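Local coordinates for probable fimbrial chaperone YadV (Escherichia coli K-12, PDB 5GHU), which probably acts as a periplasmic chaperone that helps fold pilin subunits for the assembly of fimbriae at the cell surface, at residues 136-141 / 151-156; 158-163 / 182-187. One frame throughout, in Å; residues are numbered along the deposited sequence.

How the contacts relate
Contact 1 and contact 2 lie side by side in the C-terminal domain of YadV, their centres about 9 Å apart. Contact 1 pairs one of the two outer strands of a three-stranded sheet, 139-143, with the middle strand, 150-155; contact 2 joins the segment following that middle strand to the turn leading into the third. The two meet on strand 150-155. T154 OG1 lies 2.7 Å from D187 OD1, a probable hydrogen bond, and N155 N lies 2.9 Å from S186 O, again probably bonded. I182 CD1 also packs 3.3 Å from V153 O. Together they illustrate how an immunoglobulin-like domain is held by its connecting loops as well as by its sheets.

Contact 1: residues 136-141 / 151-156; sequences LALKWF and LRVTNP
F141 and R152 face each other as a hydrogen-bonded antiparallel pair, and their side chains continue the pairing as a cation-pi stack. The guanidinium lies almost flat over one ring face, planes 15° apart, with R152 CZ 3.8 Å from the F141 ring centroid. The arginine chain is bent at chi2 (-94°), which sets CD, and at chi3, which sets NE, and it runs alongside F141. Its rotation is fixed by a second grip: R152 NH1 donates, within the guanidinium plane, to T154 OG1 at 2.8 Å, a hydroxyl also bonded to D187. A leucine in place of R152 has no guanidinium, and the F141 ring would probably be freer to turn while T154 OG1 lost one of its two partners.

Apolar contacts fill the other face of the sheet. V153 CG1 sits above the six-membered ring of W140 in a CH-pi contact, 3.9 Å from its centroid, while V153 CG2 comes within 3.5 Å of W140 CE3. Just before the strand, L138 lays CD2 against N155, 3.5 Å from its CB.

Four backbone hydrogen bonds join the strands, two between K139 and T154, two between F141 and R152; that from K139 N to T154 O (2.9 Å) is nearly straight.

This hairpin of strands 139-143 and 150-155 is continued by strand 186-191 beyond the latter, while W140 meets F206 and V204 of strand 203-209 in the opposing sheet.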
ATOM      1  N   LEU A 136      -6.370  14.764   0.058  1.00 18.21           N
ATOM      2  CA  LEU A 136      -6.702  16.180   0.242  1.00 17.97           C
ATOM      3  C   LEU A 136      -7.206  16.470   1.647  1.00 19.40           C
ATOM      4  O   LEU A 136      -7.104  17.583   2.145  1.00 21.75           O
ATOM      5  CB  LEU A 136      -7.774  16.610  -0.809  1.00 19.78           C
ATOM      6  CG  LEU A 136      -8.512  17.940  -0.569  1.00 29.34           C
ATOM      7  CD1 LEU A 136      -7.533  19.166  -0.566  1.00 35.06           C
ATOM      8  CD2 LEU A 136      -9.645  18.179  -1.629  1.00 31.21           C
ATOM      9  N   ALA A 137      -7.857  15.460   2.270  1.00 15.88           N
ATOM     10  CA  ALA A 137      -8.404  15.640   3.605  1.00 16.74           C
ATOM     11  C   ALA A 137      -7.393  15.579   4.724  1.00 18.56           C
ATOM     12  O   ALA A 137      -7.696  16.017   5.837  1.00 18.99           O
ATOM     13  CB  ALA A 137      -9.481  14.586   3.864  1.00 18.72           C
ATOM     14  N   LEU A 138      -6.209  15.072   4.431  1.00 17.57           N
ATOM     15  CA  LEU A 138      -5.142  15.031   5.478  1.00 17.15           C
ATOM     16  C   LEU A 138      -4.815  16.415   5.986  1.00 18.57           C
ATOM     17  O   LEU A 138      -4.766  17.412   5.207  1.00 19.58           O
ATOM     18  CB  LEU A 138      -3.855  14.378   4.953  1.00 16.85           C
ATOM     19  CG  LEU A 138      -4.039  12.945   4.403  1.00 17.18           C
ATOM     20  CD1 LEU A 138      -2.667  12.412   3.854  1.00 19.31           C
ATOM     21  CD2 LEU A 138      -4.571  12.001   5.539  1.00 17.50           C
ATOM     22  N   LYS A 139      -4.586  16.487   7.306  1.00 17.34           N
ATOM     23  CA  LYS A 139      -4.113  17.739   7.901  1.00 18.68           C
ATOM     24  C   LYS A 139      -2.666  17.589   8.320  1.00 19.82           C
ATOM     25  O   LYS A 139      -2.272  16.600   8.945  1.00 20.82           O
ATOM     26  CB  LYS A 139      -4.972  18.114   9.123  1.00 19.95           C
ATOM     27  CG  LYS A 139      -6.459  18.207   8.777  1.00 23.83           C
ATOM     28  CD  LYS A 139      -6.626  19.268   7.729  1.00 36.32           C
ATOM     29  CE  LYS A 139      -8.088  19.594   7.468  1.00 59.72           C
ATOM     30  NZ  LYS A 139      -8.275  20.214   6.107  1.00 66.98           N
ATOM     31  N   TRP A 140      -1.886  18.612   7.998  1.00 17.79           N
ATOM     32  CA  TRP A 140      -0.454  18.586   8.253  1.00 18.94           C
ATOM     33  C   TRP A 140      -0.010  19.625   9.247  1.00 19.52           C
ATOM     34  O   TRP A 140      -0.474  20.773   9.233  1.00 20.73           O
ATOM     35  CB  TRP A 140       0.292  18.875   6.927  1.00 18.57           C
ATOM     36  CG  TRP A 140      -0.030  17.905   5.812  1.00 16.99           C
ATOM     37  CD1 TRP A 140      -1.190  17.864   5.029  1.00 16.92           C
ATOM     38  CD2 TRP A 140       0.798  16.832   5.348  1.00 19.33           C
ATOM     39  NE1 TRP A 140      -1.088  16.837   4.138  1.00 19.26           N
ATOM     40  CE2 TRP A 140       0.104  16.191   4.290  1.00 17.42           C
ATOM     41  CE3 TRP A 140       2.100  16.383   5.703  1.00 19.63           C
ATOM     42  CZ2 TRP A 140       0.604  15.089   3.638  1.00 16.35           C
ATOM     43  CZ3 TRP A 140       2.624  15.269   5.022  1.00 19.77           C
ATOM     44  CH2 TRP A 140       1.894  14.650   3.987  1.00 18.83           C
ATOM     45  N   PHE A 141       0.896  19.222  10.142  1.00 19.76           N
ATOM     46  CA  PHE A 141       1.421  20.079  11.218  1.00 19.92           C
ATOM     47  C   PHE A 141       2.895  19.882  11.434  1.00 22.87           C
ATOM     48  O   PHE A 141       3.406  18.766  11.259  1.00 22.00           O
ATOM     49  CB  PHE A 141       0.729  19.724  12.574  1.00 21.09           C
ATOM     50  CG  PHE A 141      -0.758  19.785  12.499  1.00 20.51           C
ATOM     51  CD1 PHE A 141      -1.495  18.695  12.037  1.00 20.88           C
ATOM     52  CD2 PHE A 141      -1.405  20.958  12.813  1.00 24.72           C
ATOM     53  CE1 PHE A 141      -2.844  18.765  11.952  1.00 21.03           C
ATOM     54  CE2 PHE A 141      -2.774  21.016  12.789  1.00 27.96           C
ATOM     55  CZ  PHE A 141      -3.491  19.926  12.336  1.00 25.34           C
ATOM     56  N   LEU A 151       6.862  16.124  10.554  1.00 24.27           N
ATOM     57  CA  LEU A 151       5.496  16.572  10.384  1.00 23.03           C
ATOM     58  C   LEU A 151       4.600  15.583  11.075  1.00 23.17           C
ATOM     59  O   LEU A 151       4.825  14.379  10.984  1.00 24.87           O
ATOM     60  CB  LEU A 151       5.099  16.633   8.935  1.00 20.85           C
ATOM     61  CG  LEU A 151       6.030  17.574   8.182  1.00 23.59           C
ATOM     62  CD1 LEU A 151       5.805  17.405   6.704  1.00 22.55           C
ATOM     63  CD2 LEU A 151       5.648  18.967   8.575  1.00 30.18           C
ATOM     64  N   ARG A 152       3.575  16.106  11.729  1.00 20.50           N
ATOM     65  CA  ARG A 152       2.498  15.231  12.209  1.00 19.06           C
ATOM     66  C   ARG A 152       1.332  15.348  11.235  1.00 19.34           C
ATOM     67  O   ARG A 152       0.928  16.464  10.852  1.00 21.19           O
ATOM     68  CB  ARG A 152       2.082  15.617  13.617  1.00 19.22           C
ATOM     69  CG  ARG A 152       0.921  14.766  14.201  1.00 20.57           C
ATOM     70  CD  ARG A 152      -0.473  15.372  14.001  1.00 22.15           C
ATOM     71  NE  ARG A 152      -0.629  16.589  14.807  1.00 20.88           N
ATOM     72  CZ  ARG A 152      -1.813  17.190  15.029  1.00 20.52           C
ATOM     73  NH1 ARG A 152      -2.949  16.675  14.527  1.00 21.15           N
ATOM     74  NH2 ARG A 152      -1.858  18.293  15.796  1.00 21.03           N
ATOM     75  N   VAL A 153       0.822  14.214  10.810  1.00 17.15           N
ATOM     76  CA  VAL A 153      -0.182  14.171   9.759  1.00 16.28           C
ATOM     77  C   VAL A 153      -1.404  13.446  10.338  1.00 19.82           C
ATOM     78  O   VAL A 153      -1.249  12.418  11.001  1.00 19.79           O
ATOM     79  CB  VAL A 153       0.323  13.425   8.525  1.00 18.75           C
ATOM     80  CG1 VAL A 153      -0.652  13.612   7.304  1.00 20.63           C
ATOM     81  CG2 VAL A 153       1.720  13.954   8.124  1.00 20.40           C
ATOM     82  N   THR A 154      -2.583  14.020  10.115  1.00 17.52           N
ATOM     83  CA  THR A 154      -3.828  13.456  10.686  1.00 15.68           C
ATOM     84  C   THR A 154      -4.752  13.098   9.546  1.00 18.03           C
ATOM     85  O   THR A 154      -5.015  13.939   8.691  1.00 18.40           O
ATOM     86  CB  THR A 154      -4.471  14.471  11.585  1.00 18.25           C
ATOM     87  OG1 THR A 154      -3.648  14.632  12.757  1.00 20.28           O
ATOM     88  CG2 THR A 154      -5.842  14.012  12.076  1.00 18.57           C
ATOM     89  N   ASN A 155      -5.252  11.866   9.578  1.00 15.97           N
ATOM     90  CA  ASN A 155      -6.195  11.353   8.555  1.00 16.03           C
ATOM     91  C   ASN A 155      -7.577  11.240   9.159  1.00 16.46           C
ATOM     92  O   ASN A 155      -7.784  10.347   9.979  1.00 17.11           O
ATOM     93  CB  ASN A 155      -5.707   9.988   8.110  1.00 18.18           C
ATOM     94  CG  ASN A 155      -6.595   9.370   7.017  1.00 16.02           C
ATOM     95  OD1 ASN A 155      -7.592   9.924   6.605  1.00 17.12           O
ATOM     96  ND2 ASN A 155      -6.138   8.228   6.532  1.00 17.38           N
ATOM     97  N   PRO A 156      -8.474  12.123   8.798  1.00 16.01           N
ATOM     98  CA  PRO A 156      -9.840  12.125   9.368  1.00 17.40           C
ATOM     99  C   PRO A 156     -10.813  11.213   8.614  1.00 18.02           C
ATOM    100  O   PRO A 156     -12.024  11.242   8.941  1.00 20.54           O
ATOM    101  CB  PRO A 156     -10.277  13.588   9.217  1.00 20.17           C
ATOM    102  CG  PRO A 156      -9.623  13.991   7.885  1.00 19.33           C
ATOM    103  CD  PRO A 156      -8.253  13.265   7.847  1.00 17.56           C
TER

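Contact 2: residues 158-163 / 182-187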
ATOM      1  N   PRO A 158     -12.080   7.410   6.536  1.00 17.65           N
ATOM      2  CA  PRO A 158     -12.031   5.931   6.689  1.00 16.63           C
ATOM      3  C   PRO A 158     -11.147   5.183   5.725  1.00 19.26           C
ATOM      4  O   PRO A 158     -11.183   3.961   5.698  1.00 17.50           O
ATOM      5  CB  PRO A 158     -13.502   5.508   6.460  1.00 16.91           C
ATOM      6  CG  PRO A 158     -14.029   6.620   5.498  1.00 20.50           C
ATOM      7  CD  PRO A 158     -13.362   7.913   5.988  1.00 18.16           C
ATOM      8  N   TYR A 159     -10.307   5.908   4.976  1.00 17.21           N
ATOM      9  CA  TYR A 159      -9.431   5.321   3.975  1.00 17.11           C
ATOM     10  C   TYR A 159      -7.960   5.456   4.331  1.00 17.21           C
ATOM     11  O   TYR A 159      -7.546   6.474   4.911  1.00 17.58           O
ATOM     12  CB  TYR A 159      -9.626   6.015   2.604  1.00 16.48           C
ATOM     13  CG  TYR A 159     -11.050   5.979   2.116  1.00 16.35           C
ATOM     14  CD1 TYR A 159     -11.557   4.782   1.606  1.00 19.22           C
ATOM     15  CD2 TYR A 159     -11.863   7.120   2.159  1.00 17.11           C
ATOM     16  CE1 TYR A 159     -12.886   4.728   1.118  1.00 23.58           C
ATOM     17  CE2 TYR A 159     -13.202   7.085   1.634  1.00 18.27           C
ATOM     18  CZ  TYR A 159     -13.667   5.874   1.128  1.00 24.05           C
ATOM     19  OH  TYR A 159     -14.976   5.728   0.647  1.00 22.92           O
ATOM     20  N   TYR A 160      -7.195   4.434   4.001  1.00 14.41           N
ATOM     21  CA  TYR A 160      -5.741   4.624   3.996  1.00 16.15           C
ATOM     22  C   TYR A 160      -5.361   5.678   2.980  1.00 17.93           C
ATOM     23  O   TYR A 160      -5.981   5.799   1.889  1.00 17.79           O
ATOM     24  CB  TYR A 160      -4.985   3.317   3.634  1.00 17.17           C
ATOM     25  CG  TYR A 160      -5.062   2.295   4.711  1.00 15.52           C
ATOM     26  CD1 TYR A 160      -6.175   1.473   4.867  1.00 16.83           C
ATOM     27  CD2 TYR A 160      -4.064   2.223   5.640  1.00 16.76           C
ATOM     28  CE1 TYR A 160      -6.243   0.555   5.907  1.00 20.81           C
ATOM     29  CE2 TYR A 160      -4.144   1.275   6.719  1.00 18.75           C
ATOM     30  CZ  TYR A 160      -5.244   0.463   6.800  1.00 20.36           C
ATOM     31  OH  TYR A 160      -5.319  -0.424   7.866  1.00 22.61           O
ATOM     32  N   VAL A 161      -4.272   6.387   3.308  1.00 16.88           N
ATOM     33  CA  VAL A 161      -3.560   7.174   2.285  1.00 17.06           C
ATOM     34  C   VAL A 161      -2.139   6.669   2.175  1.00 16.60           C
ATOM     35  O   VAL A 161      -1.438   6.494   3.179  1.00 17.98           O
ATOM     36  CB  VAL A 161      -3.548   8.692   2.580  1.00 15.40           C
ATOM     37  CG1 VAL A 161      -2.691   9.446   1.516  1.00 17.84           C
ATOM     38  CG2 VAL A 161      -4.990   9.257   2.551  1.00 17.66           C
ATOM     39  N   SER A 162      -1.723   6.406   0.914  1.00 16.90           N
ATOM     40  CA  SER A 162      -0.379   5.873   0.603  1.00 17.08           C
ATOM     41  C   SER A 162       0.315   6.884  -0.300  1.00 18.22           C
ATOM     42  O   SER A 162      -0.359   7.527  -1.107  1.00 20.27           O
ATOM     43  CB  SER A 162      -0.488   4.552  -0.169  1.00 21.27           C
ATOM     44  OG  SER A 162      -1.130   3.521   0.628  1.00 26.45           O
ATOM     45  N   PHE A 163       1.634   6.988  -0.181  1.00 18.72           N
ATOM     46  CA  PHE A 163       2.366   7.978  -1.000  1.00 18.31           C
ATOM     47  C   PHE A 163       3.487   7.359  -1.810  1.00 17.93           C
ATOM     48  O   PHE A 163       4.162   6.411  -1.365  1.00 22.18           O
ATOM     49  CB  PHE A 163       3.042   9.041  -0.094  1.00 19.83           C
ATOM     50  CG  PHE A 163       2.094   9.767   0.847  1.00 17.92           C
ATOM     51  CD1 PHE A 163       1.841   9.250   2.102  1.00 18.93           C
ATOM     52  CD2 PHE A 163       1.454  10.917   0.446  1.00 18.96           C
ATOM     53  CE1 PHE A 163       0.943   9.914   2.997  1.00 18.46           C
ATOM     54  CE2 PHE A 163       0.611  11.641   1.314  1.00 18.22           C
ATOM     55  CZ  PHE A 163       0.359  11.129   2.616  1.00 18.25           C
ATOM     56  N   ILE A 182      -0.661   6.247   5.942  1.00 16.01           N
ATOM     57  CA  ILE A 182      -1.398   6.682   7.136  1.00 14.61           C
ATOM     58  C   ILE A 182      -2.785   6.013   7.167  1.00 15.50           C
ATOM     59  O   ILE A 182      -3.533   6.045   6.196  1.00 17.63           O
ATOM     60  CB  ILE A 182      -1.472   8.225   7.243  1.00 16.84           C
ATOM     61  CG1 ILE A 182      -2.217   8.628   8.533  1.00 17.95           C
ATOM     62  CG2 ILE A 182      -2.032   8.904   5.999  1.00 20.88           C
ATOM     63  CD1 ILE A 182      -2.079  10.135   8.831  1.00 22.86           C
ATOM     64  N   ALA A 183      -2.994   5.289   8.250  1.00 16.61           N
ATOM     65  CA  ALA A 183      -4.250   4.524   8.419  1.00 16.07           C
ATOM     66  C   ALA A 183      -5.453   5.412   8.616  1.00 16.52           C
ATOM     67  O   ALA A 183      -5.352   6.571   9.031  1.00 17.50           O
ATOM     68  CB  ALA A 183      -4.051   3.547   9.619  1.00 18.71           C
ATOM     69  N   PRO A 184      -6.650   4.844   8.377  1.00 16.01           N
ATOM     70  CA  PRO A 184      -7.900   5.582   8.670  1.00 15.56           C
ATOM     71  C   PRO A 184      -7.898   6.123  10.083  1.00 16.25           C
ATOM     72  O   PRO A 184      -7.429   5.432  11.035  1.00 18.01           O
ATOM     73  CB  PRO A 184      -9.016   4.527   8.512  1.00 18.60           C
ATOM     74  CG  PRO A 184      -8.394   3.558   7.478  1.00 16.79           C
ATOM     75  CD  PRO A 184      -6.880   3.508   7.758  1.00 16.44           C
ATOM     76  N   PHE A 185      -8.427   7.340  10.228  1.00 16.95           N
ATOM     77  CA  PHE A 185      -8.717   7.845  11.609  1.00 15.12           C
ATOM     78  C   PHE A 185      -7.519   7.781  12.530  1.00 15.37           C
ATOM     79  O   PHE A 185      -7.640   7.320  13.697  1.00 19.70           O
ATOM     80  CB  PHE A 185      -9.915   7.077  12.244  1.00 17.04           C
ATOM     81  CG  PHE A 185     -11.182   7.123  11.413  1.00 19.12           C
ATOM     82  CD1 PHE A 185     -11.772   8.334  11.042  1.00 19.38           C
ATOM     83  CD2 PHE A 185     -11.731   5.933  10.982  1.00 19.09           C
ATOM     84  CE1 PHE A 185     -12.968   8.375  10.294  1.00 19.21           C
ATOM     85  CE2 PHE A 185     -12.910   5.937  10.216  1.00 17.96           C
ATOM     86  CZ  PHE A 185     -13.534   7.126   9.875  1.00 19.34           C
ATOM     87  N   SER A 186      -6.350   8.190  12.028  1.00 16.90           N
ATOM     88  CA  SER A 186      -5.109   8.069  12.797  1.00 16.06           C
ATOM     89  C   SER A 186      -4.147   9.207  12.472  1.00 15.63           C
ATOM     90  O   SER A 186      -4.372   9.981  11.535  1.00 16.97           O
ATOM     91  CB  SER A 186      -4.452   6.734  12.459  1.00 17.74           C
ATOM     92  OG  SER A 186      -3.781   6.860  11.182  1.00 20.26           O
ATOM     93  N   ASP A 187      -3.148   9.297  13.329  1.00 17.00           N
ATOM     94  CA  ASP A 187      -2.015  10.208  13.106  1.00 16.81           C
ATOM     95  C   ASP A 187      -0.780   9.421  12.729  1.00 19.19           C
ATOM     96  O   ASP A 187      -0.599   8.269  13.177  1.00 21.28           O
ATOM     97  CB  ASP A 187      -1.692  10.971  14.400  1.00 17.26           C
ATOM     98  CG  ASP A 187      -2.668  12.068  14.726  1.00 20.50           C
ATOM     99  OD1 ASP A 187      -3.639  12.238  14.021  1.00 19.13           O
ATOM    100  OD2 ASP A 187      -2.461  12.740  15.775  1.00 23.94           O
TER
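Y160 and P184 make a CH-pi contact: P184 CD stands over the middle of the tyrosine ring, 3.4 Å from its centroid and only 5° off the normal. The Y160 CG atom is anti to its own carbonyl carbon (chi1 -70°), the turn that starts the ring toward the proline. A183 adds a touch of its CB to Y160 CE2 at 3.7 Å. Further along, the F185 ring lies against P158, with F185 CE2 3.6 Å from P158 CA, and P184 CG approaches P158 O. At the other end I182 CG2 packs on V161 CB, 3.7 Å away.

The polar part is a single antiparallel bridge. V161 N donates to I182 O at 3.0 Å and I182 N to V161 O at 2.9 Å, both bonds close to straight. I182 O also receives a CA-H...O contact from Y160 and a weak hydrogen bond from N155 ND2.

A type II turn runs from A183 to S186, and S186 OG donates to A183 O from above the carbonyl plane (2.7 Å). F185 and S186 together face N155, forming a G1 beta bulge, a pairing often coupled to a type II turn, by which the chain enters strand 186-191 of this immunoglobulin-like domain.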